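Local coordinates for protein sucrose 6(F)-phosphate phosphorylase (Thermoanaerobacterium thermosaccharolyticum DSM 571, PDB 6S9V) that belongs to the alpha-amylase family of carbohydrate-active enzymes and is built on a TIM-barrel catalytic domain, at residues V331-I344 against F355-N369. Residues are numbered along the deposited sequence; the frame is centred on the assembly and turned at random.
Sequences VDICVQRGANLSLI and FDVHQINCTYYSALN. With SO4 (sulfate ion), chain D.
Asn369 lays its side chain over one face of the Arg337 guanidinium, the amide stacked on it with the planes 18° apart and CB above the centre; Ile333 CG2 covers the opposite face. At the edge, nearly in the guanidinium plane, Arg337 NH1 donates to Ala367 O at 2.9 Å, so the charged group meets the carbonyl end of helix 364-367. The His358 ring has Gln359 CG over one face, toward its rim, and a sulfate at its edge: NE2 donates almost straight to SO4 O3 over 2.7 Å, and Tyr215 and Arg148 also hydrogen-bond the anion, probably from the crystallisation liquor. Ile344 CD1 approaches His358 ND1 to 3.5 Å, while that nitrogen is hydrogen-bonded to Lys315 O. Strands 340-343, at the edge, and 357-361, in the middle beside 312-313, form a beta hairpin in a small antiparallel sheet apart from the barrel. A classic beta bulge interrupts the pairing, Ser342 O accepting from both His358 N and Gln359 N. Next to it, the Asn361 amide spends both N-H groups in its own plane: ND2 reaches Asn340 OD1 and Ser342 OG, each at 3.0 Å. With chi1 at -58°, CG lies anti to the carbonyl carbon, which brings the amide between those two acceptors. A water links Ser342 OG, Asn361 OD1 and Gln359 OE1, the last also held by Gly311 N. On the sheet face of Leu341 and Ile360, helix 324-336 packs down: Val331 CG2 touches Ile360 CD1 at 3.7 Å, and Ile360 CG2 rests one flank against both Cys334 CB (3.6 Å) and Ala339 CB.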
ATOM      1  N   VAL A 331      10.091 -17.762  -0.238  1.00 22.20           N
ATOM      2  CA  VAL A 331       9.873 -17.429   1.169  1.00 23.47           C
ATOM      3  C   VAL A 331      11.064 -17.870   2.006  1.00 23.33           C
ATOM      4  O   VAL A 331      11.610 -17.095   2.804  1.00 23.10           O
ATOM      5  CB  VAL A 331       8.567 -18.072   1.668  1.00 25.16           C
ATOM      6  CG1 VAL A 331       8.511 -18.092   3.190  1.00 24.62           C
ATOM      7  CG2 VAL A 331       7.368 -17.323   1.095  1.00 24.77           C
ATOM      8  N   ASP A 332      11.482 -19.122   1.834  1.00 23.75           N
ATOM      9  CA  ASP A 332      12.590 -19.658   2.619  1.00 24.42           C
ATOM     10  C   ASP A 332      13.883 -18.892   2.358  1.00 22.90           C
ATOM     11  O   ASP A 332      14.677 -18.673   3.280  1.00 23.77           O
ATOM     12  CB  ASP A 332      12.771 -21.143   2.312  1.00 27.51           C
ATOM     13  CG  ASP A 332      11.694 -22.016   2.944  1.00 30.23           C
ATOM     14  OD1 ASP A 332      10.946 -21.528   3.819  1.00 30.99           O
ATOM     15  OD2 ASP A 332      11.584 -23.192   2.549  1.00 31.54           O
ATOM     16  N   ILE A 333      14.134 -18.511   1.101  1.00 21.56           N
ATOM     17  CA  ILE A 333      15.328 -17.724   0.797  1.00 22.11           C
ATOM     18  C   ILE A 333      15.253 -16.359   1.466  1.00 21.95           C
ATOM     19  O   ILE A 333      16.246 -15.871   2.018  1.00 22.14           O
ATOM     20  CB  ILE A 333      15.529 -17.604  -0.728  1.00 22.50           C
ATOM     21  CG1 ILE A 333      15.944 -18.970  -1.297  1.00 23.83           C
ATOM     22  CG2 ILE A 333      16.554 -16.501  -1.058  1.00 22.57           C
ATOM     23  CD1 ILE A 333      15.962 -19.019  -2.810  1.00 26.00           C
ATOM     24  N   CYS A 334      14.080 -15.717   1.439  1.00 22.03           N
ATOM     25  CA  CYS A 334      13.947 -14.432   2.122  1.00 21.36           C
ATOM     26  C   CYS A 334      14.158 -14.585   3.627  1.00 20.75           C
ATOM     27  O   CYS A 334      14.801 -13.738   4.266  1.00 20.80           O
ATOM     28  CB  CYS A 334      12.577 -13.814   1.836  1.00 20.61           C
ATOM     29  SG  CYS A 334      12.409 -13.179   0.152  1.00 21.86           S
ATOM     30  N   VAL A 335      13.624 -15.655   4.213  1.00 19.72           N
ATOM     31  CA  VAL A 335      13.796 -15.870   5.649  1.00 20.09           C
ATOM     32  C   VAL A 335      15.261 -16.148   5.990  1.00 22.26           C
ATOM     33  O   VAL A 335      15.749 -15.719   7.041  1.00 21.78           O
ATOM     34  CB  VAL A 335      12.855 -16.986   6.131  1.00 22.92           C
ATOM     35  CG1 VAL A 335      13.159 -17.373   7.566  1.00 26.04           C
ATOM     36  CG2 VAL A 335      11.401 -16.511   6.017  1.00 23.40           C
ATOM     37  N   GLN A 336      15.979 -16.882   5.134  1.00 24.44           N
ATOM     38  CA  GLN A 336      17.418 -17.023   5.347  1.00 24.84           C
ATOM     39  C   GLN A 336      18.131 -15.679   5.276  1.00 23.92           C
ATOM     40  O   GLN A 336      19.198 -15.506   5.875  1.00 22.47           O
ATOM     41  CB  GLN A 336      18.048 -17.977   4.339  1.00 28.20           C
ATOM     42  CG  GLN A 336      17.841 -19.438   4.638  1.00 36.04           C
ATOM     43  CD  GLN A 336      18.397 -20.315   3.539  1.00 40.99           C
ATOM     44  OE1 GLN A 336      18.806 -19.821   2.485  1.00 44.78           O
ATOM     45  NE2 GLN A 336      18.535 -21.602   3.831  1.00 40.02           N
ATOM     46  N   ARG A 337      17.556 -14.716   4.559  1.00 23.95           N
ATOM     47  CA  ARG A 337      18.130 -13.387   4.424  1.00 22.55           C
ATOM     48  C   ARG A 337      17.587 -12.423   5.466  1.00 23.04           C
ATOM     49  O   ARG A 337      17.723 -11.204   5.298  1.00 22.89           O
ATOM     50  CB  ARG A 337      17.893 -12.850   3.008  1.00 20.68           C
ATOM     51  CG  ARG A 337      18.673 -13.646   1.972  1.00 23.48           C
ATOM     52  CD  ARG A 337      18.288 -13.352   0.538  1.00 22.41           C
ATOM     53  NE  ARG A 337      19.011 -14.262  -0.342  1.00 21.82           N
ATOM     54  CZ  ARG A 337      18.962 -14.243  -1.668  1.00 23.94           C
ATOM     55  NH1 ARG A 337      18.212 -13.353  -2.307  1.00 23.29           N
ATOM     56  NH2 ARG A 337      19.669 -15.127  -2.359  1.00 25.62           N
ATOM     57  N   GLY A 338      16.985 -12.953   6.539  1.00 21.26           N
ATOM     58  CA  GLY A 338      16.571 -12.179   7.694  1.00 20.76           C
ATOM     59  C   GLY A 338      15.080 -11.934   7.825  1.00 21.81           C
ATOM     60  O   GLY A 338      14.649 -11.358   8.832  1.00 22.05           O
ATOM     61  N   ALA A 339      14.277 -12.359   6.862  1.00 22.72           N
ATOM     62  CA  ALA A 339      12.850 -12.070   6.897  1.00 23.23           C
ATOM     63  C   ALA A 339      12.141 -12.811   8.030  1.00 25.13           C
ATOM     64  O   ALA A 339      12.583 -13.868   8.491  1.00 24.76           O
ATOM     65  CB  ALA A 339      12.212 -12.455   5.566  1.00 21.31           C
ATOM     66  N   ASN A 340      11.028 -12.237   8.484  1.00 24.75           N
ATOM     67  CA  ASN A 340      10.014 -12.951   9.255  1.00 22.33           C
ATOM     68  C   ASN A 340       8.706 -12.906   8.471  1.00 21.61           C
ATOM     69  O   ASN A 340       8.590 -12.217   7.452  1.00 21.93           O
ATOM     70  CB  ASN A 340       9.836 -12.371  10.663  1.00 21.76           C
ATOM     71  CG  ASN A 340       9.329 -10.943  10.656  1.00 21.37           C
ATOM     72  OD1 ASN A 340       8.126 -10.701  10.581  1.00 21.24           O
ATOM     73  ND2 ASN A 340      10.246  -9.988  10.740  1.00 21.27           N
ATOM     74  N   LEU A 341       7.730 -13.686   8.919  1.00 21.24           N
ATOM     75  CA  LEU A 341       6.539 -13.931   8.121  1.00 22.69           C
ATOM     76  C   LEU A 341       5.278 -13.544   8.873  1.00 23.39           C
ATOM     77  O   LEU A 341       5.159 -13.782  10.079  1.00 26.78           O
ATOM     78  CB  LEU A 341       6.430 -15.400   7.713  1.00 24.23           C
ATOM     79  CG  LEU A 341       7.643 -15.984   6.994  1.00 24.29           C
ATOM     80  CD1 LEU A 341       7.384 -17.455   6.707  1.00 26.26           C
ATOM     81  CD2 LEU A 341       7.939 -15.215   5.729  1.00 22.23           C
ATOM     82  N   SER A 342       4.352 -12.928   8.150  1.00 21.02           N
ATOM     83  CA  SER A 342       2.982 -12.778   8.600  1.00 24.45           C
ATOM     84  C   SER A 342       2.164 -13.919   8.010  1.00 25.24           C
ATOM     85  O   SER A 342       2.174 -14.130   6.793  1.00 22.58           O
ATOM     86  CB  SER A 342       2.414 -11.427   8.171  1.00 29.35           C
ATOM     87  OG  SER A 342       2.987 -10.379   8.931  1.00 34.27           O
ATOM     88  N   LEU A 343       1.433 -14.617   8.861  1.00 29.04           N
ATOM     89  CA  LEU A 343       0.713 -15.815   8.460  1.00 32.80           C
ATOM     90  C   LEU A 343      -0.767 -15.492   8.310  1.00 35.66           C
ATOM     91  O   LEU A 343      -1.271 -14.497   8.837  1.00 35.71           O
ATOM     92  CB  LEU A 343       0.921 -16.941   9.474  1.00 33.92           C
ATOM     93  CG  LEU A 343       2.382 -17.331   9.727  1.00 34.42           C
ATOM     94  CD1 LEU A 343       2.480 -18.519  10.684  1.00 35.12           C
ATOM     95  CD2 LEU A 343       3.119 -17.624   8.430  1.00 34.62           C
ATOM     96  N   ILE A 344      -1.460 -16.353   7.568  1.00 39.95           N
ATOM     97  CA  ILE A 344      -2.904 -16.230   7.440  1.00 50.93           C
ATOM     98  C   ILE A 344      -3.597 -16.592   8.750  1.00 65.06           C
ATOM     99  O   ILE A 344      -4.539 -15.910   9.172  1.00 70.14           O
ATOM    100  CB  ILE A 344      -3.400 -17.122   6.287  1.00 50.26           C
ATOM    101  CG1 ILE A 344      -2.871 -16.626   4.937  1.00 47.51           C
ATOM    102  CG2 ILE A 344      -4.919 -17.176   6.281  1.00 53.47           C
ATOM    103  CD1 ILE A 344      -3.589 -15.416   4.406  1.00 49.00           C
ATOM    104  N   PHE A 355       0.065 -24.353   3.436  1.00 44.01           N
ATOM    105  CA  PHE A 355       0.894 -23.167   3.264  1.00 44.66           C
ATOM    106  C   PHE A 355       0.064 -21.949   3.655  1.00 41.26           C
ATOM    107  O   PHE A 355      -1.006 -21.718   3.080  1.00 46.25           O
ATOM    108  CB  PHE A 355       1.356 -23.074   1.812  1.00 44.58           C
ATOM    109  CG  PHE A 355       2.447 -22.064   1.564  1.00 43.33           C
ATOM    110  CD1 PHE A 355       3.716 -22.256   2.074  1.00 42.76           C
ATOM    111  CD2 PHE A 355       2.203 -20.937   0.801  1.00 44.04           C
ATOM    112  CE1 PHE A 355       4.724 -21.334   1.830  1.00 41.96           C
ATOM    113  CE2 PHE A 355       3.205 -20.010   0.561  1.00 42.47           C
ATOM    114  CZ  PHE A 355       4.463 -20.211   1.073  1.00 40.59           C
ATOM    115  N   ASP A 356       0.542 -21.163   4.614  1.00 32.49           N
ATOM    116  CA  ASP A 356      -0.285 -20.084   5.153  1.00 31.86           C
ATOM    117  C   ASP A 356       0.516 -18.797   5.302  1.00 26.89           C
ATOM    118  O   ASP A 356       0.310 -18.019   6.238  1.00 28.73           O
ATOM    119  CB  ASP A 356      -0.930 -20.480   6.484  1.00 38.50           C
ATOM    120  CG  ASP A 356       0.077 -20.730   7.578  1.00 44.45           C
ATOM    121  OD1 ASP A 356       1.256 -21.008   7.263  1.00 47.26           O
ATOM    122  OD2 ASP A 356      -0.310 -20.636   8.762  1.00 47.38           O
ATOM    123  N   VAL A 357       1.406 -18.529   4.354  1.00 21.93           N
ATOM    124  CA  VAL A 357       2.206 -17.311   4.380  1.00 20.60           C
ATOM    125  C   VAL A 357       1.435 -16.193   3.684  1.00 19.78           C
ATOM    126  O   VAL A 357       1.174 -16.258   2.477  1.00 21.73           O
ATOM    127  CB  VAL A 357       3.572 -17.527   3.712  1.00 22.63           C
ATOM    128  CG1 VAL A 357       4.368 -16.230   3.757  1.00 22.70           C
ATOM    129  CG2 VAL A 357       4.320 -18.690   4.387  1.00 23.95           C
ATOM    130  N   HIS A 358       1.105 -15.151   4.450  1.00 19.11           N
ATOM    131  CA  HIS A 358       0.400 -13.984   3.922  1.00 19.85           C
ATOM    132  C   HIS A 358       1.379 -12.995   3.312  1.00 18.87           C
ATOM    133  O   HIS A 358       1.201 -12.558   2.167  1.00 18.94           O
ATOM    134  CB  HIS A 358      -0.414 -13.350   5.058  1.00 21.72           C
ATOM    135  CG  HIS A 358      -1.301 -12.221   4.636  1.00 21.80           C
ATOM    136  ND1 HIS A 358      -2.188 -12.317   3.585  1.00 21.61           N
ATOM    137  CD2 HIS A 358      -1.466 -10.982   5.155  1.00 21.36           C
ATOM    138  CE1 HIS A 358      -2.848 -11.180   3.462  1.00 21.93           C
ATOM    139  NE2 HIS A 358      -2.431 -10.353   4.405  1.00 21.18           N
ATOM    140  N   GLN A 359       2.436 -12.642   4.047  1.00 19.59           N
ATOM    141  CA  GLN A 359       3.406 -11.665   3.578  1.00 18.47           C
ATOM    142  C   GLN A 359       4.788 -11.976   4.141  1.00 19.10           C
ATOM    143  O   GLN A 359       4.923 -12.555   5.223  1.00 21.33           O
ATOM    144  CB  GLN A 359       2.984 -10.246   3.972  1.00 19.85           C
ATOM    145  CG  GLN A 359       1.724  -9.793   3.268  1.00 24.33           C
ATOM    146  CD  GLN A 359       1.217  -8.443   3.727  1.00 26.89           C
ATOM    147  OE1 GLN A 359       1.812  -7.790   4.589  1.00 26.20           O
ATOM    148  NE2 GLN A 359       0.105  -8.015   3.144  1.00 25.49           N
ATOM    149  N   ILE A 360       5.802 -11.584   3.377  1.00 18.81           N
ATOM    150  CA  ILE A 360       7.203 -11.691   3.767  1.00 19.28           C
ATOM    151  C   ILE A 360       7.631 -10.326   4.292  1.00 18.91           C
ATOM    152  O   ILE A 360       7.724  -9.358   3.526  1.00 18.55           O
ATOM    153  CB  ILE A 360       8.082 -12.117   2.583  1.00 19.62           C
ATOM    154  CG1 ILE A 360       7.601 -13.440   1.990  1.00 20.68           C
ATOM    155  CG2 ILE A 360       9.541 -12.223   3.017  1.00 20.06           C
ATOM    156  CD1 ILE A 360       8.213 -13.739   0.617  1.00 21.03           C
ATOM    157  N   ASN A 361       7.921 -10.247   5.582  1.00 19.03           N
ATOM    158  CA  ASN A 361       8.370  -9.010   6.218  1.00 21.45           C
ATOM    159  C   ASN A 361       9.892  -8.950   6.135  1.00 21.53           C
ATOM    160  O   ASN A 361      10.588  -9.690   6.842  1.00 21.22           O
ATOM    161  CB  ASN A 361       7.901  -8.952   7.671  1.00 23.31           C
ATOM    162  CG  ASN A 361       6.395  -9.045   7.801  1.00 23.38           C
ATOM    163  OD1 ASN A 361       5.661  -8.486   6.993  1.00 21.40           O
ATOM    164  ND2 ASN A 361       5.932  -9.766   8.814  1.00 25.11           N
ATOM    165  N   CYS A 362      10.405  -8.044   5.301  1.00 20.66           N
ATOM    166  CA  CYS A 362      11.807  -8.005   4.895  1.00 21.27           C
ATOM    167  C   CYS A 362      12.003  -6.740   4.076  1.00 20.85           C
ATOM    168  O   CYS A 362      11.124  -6.399   3.283  1.00 22.68           O
ATOM    169  CB  CYS A 362      12.157  -9.242   4.046  1.00 22.97           C
ATOM    170  SG  CYS A 362      13.921  -9.572   3.736  1.00 26.69           S
ATOM    171  N   THR A 363      13.122  -6.031   4.264  1.00 17.92           N
ATOM    172  CA  THR A 363      13.401  -4.944   3.322  1.00 17.41           C
ATOM    173  C   THR A 363      13.695  -5.555   1.955  1.00 17.65           C
ATOM    174  O   THR A 363      14.199  -6.675   1.852  1.00 17.26           O
ATOM    175  CB  THR A 363      14.562  -4.046   3.770  1.00 18.70           C
ATOM    176  OG1 THR A 363      15.819  -4.706   3.565  1.00 20.41           O
ATOM    177  CG2 THR A 363      14.405  -3.651   5.233  1.00 19.10           C
ATOM    178  N   TYR A 364      13.333  -4.836   0.891  1.00 17.29           N
ATOM    179  CA  TYR A 364      13.487  -5.429  -0.434  1.00 18.54           C
ATOM    180  C   TYR A 364      14.958  -5.613  -0.781  1.00 20.05           C
ATOM    181  O   TYR A 364      15.339  -6.621  -1.390  1.00 21.59           O
ATOM    182  CB  TYR A 364      12.766  -4.584  -1.478  1.00 18.55           C
ATOM    183  CG  TYR A 364      12.248  -5.409  -2.630  1.00 18.63           C
ATOM    184  CD1 TYR A 364      10.980  -5.981  -2.587  1.00 19.31           C
ATOM    185  CD2 TYR A 364      13.034  -5.635  -3.749  1.00 18.53           C
ATOM    186  CE1 TYR A 364      10.507  -6.745  -3.638  1.00 21.16           C
ATOM    187  CE2 TYR A 364      12.577  -6.393  -4.797  1.00 18.66           C
ATOM    188  CZ  TYR A 364      11.312  -6.950  -4.743  1.00 20.31           C
ATOM    189  OH  TYR A 364      10.863  -7.708  -5.806  1.00 19.21           O
ATOM    190  N   TYR A 365      15.804  -4.667  -0.371  1.00 19.74           N
ATOM    191  CA  TYR A 365      17.241  -4.788  -0.577  1.00 20.87           C
ATOM    192  C   TYR A 365      17.800  -6.005   0.151  1.00 20.08           C
ATOM    193  O   TYR A 365      18.587  -6.769  -0.424  1.00 21.33           O
ATOM    194  CB  TYR A 365      17.902  -3.490  -0.117  1.00 21.40           C
ATOM    195  CG  TYR A 365      19.396  -3.391  -0.301  1.00 19.79           C
ATOM    196  CD1 TYR A 365      19.971  -3.374  -1.568  1.00 19.70           C
ATOM    197  CD2 TYR A 365      20.229  -3.257   0.797  1.00 20.55           C
ATOM    198  CE1 TYR A 365      21.349  -3.245  -1.725  1.00 22.97           C
ATOM    199  CE2 TYR A 365      21.595  -3.130   0.651  1.00 21.88           C
ATOM    200  CZ  TYR A 365      22.152  -3.134  -0.604  1.00 22.46           C
ATOM    201  OH  TYR A 365      23.518  -3.006  -0.730  1.00 22.19           O
ATOM    202  N   SER A 366      17.384  -6.222   1.404  1.00 19.60           N
ATOM    203  CA  SER A 366      17.817  -7.418   2.130  1.00 22.45           C
ATOM    204  C   SER A 366      17.295  -8.691   1.466  1.00 21.66           C
ATOM    205  O   SER A 366      17.979  -9.726   1.455  1.00 21.54           O
ATOM    206  CB  SER A 366      17.338  -7.363   3.584  1.00 24.28           C
ATOM    207  OG  SER A 366      18.081  -6.432   4.351  1.00 22.81           O
ATOM    208  N   ALA A 367      16.079  -8.633   0.912  1.00 20.90           N
ATOM    209  CA  ALA A 367      15.504  -9.798   0.250  1.00 20.87           C
ATOM    210  C   ALA A 367      16.329 -10.222  -0.957  1.00 19.60           C
ATOM    211  O   ALA A 367      16.372 -11.412  -1.289  1.00 19.34           O
ATOM    212  CB  ALA A 367      14.065  -9.506  -0.172  1.00 21.53           C
ATOM    213  N   LEU A 368      16.994  -9.275  -1.614  1.00 18.84           N
ATOM    214  CA  LEU A 368      17.887  -9.557  -2.730  1.00 20.74           C
ATOM    215  C   LEU A 368      19.329  -9.782  -2.284  1.00 22.06           C
ATOM    216  O   LEU A 368      20.251  -9.674  -3.100  1.00 22.40           O
ATOM    217  CB  LEU A 368      17.820  -8.429  -3.758  1.00 21.16           C
ATOM    218  CG  LEU A 368      16.460  -8.366  -4.456  1.00 21.15           C
ATOM    219  CD1 LEU A 368      16.347  -7.101  -5.317  1.00 21.59           C
ATOM    220  CD2 LEU A 368      16.237  -9.611  -5.299  1.00 21.83           C
ATOM    221  N   ASN A 369      19.537 -10.087  -1.008  1.00 22.16           N
ATOM    222  CA  ASN A 369      20.870 -10.378  -0.480  1.00 23.11           C
ATOM    223  C   ASN A 369      21.792  -9.166  -0.590  1.00 22.59           C
ATOM    224  O   ASN A 369      23.016  -9.299  -0.705  1.00 21.27           O
ATOM    225  CB  ASN A 369      21.473 -11.586  -1.200  1.00 23.33           C
ATOM    226  CG  ASN A 369      22.058 -12.605  -0.243  1.00 22.16           C
ATOM    227  OD1 ASN A 369      22.158 -12.366   0.960  1.00 20.90           O
ATOM    228  ND2 ASN A 369      22.449 -13.748  -0.781  1.00 22.82           N
TER
HETATM  229  S   SO4 D 602      -4.679  -7.657   5.369  1.00 37.86           S
HETATM  230  O1  SO4 D 602      -5.772  -8.067   4.478  1.00 36.30           O
HETATM  231  O2  SO4 D 602      -4.686  -8.446   6.596  1.00 39.93           O
HETATM  232  O3  SO4 D 602      -3.417  -7.849   4.665  1.00 32.39           O
HETATM  233  O4  SO4 D 602      -4.837  -6.255   5.737  1.00 42.58           O
HETATM  234  O   HOH W   1      20.076  -9.947   3.294  1.00 27.08           O
HETATM  235  O   HOH W   2       2.868  -8.011   7.039  1.00 34.05           O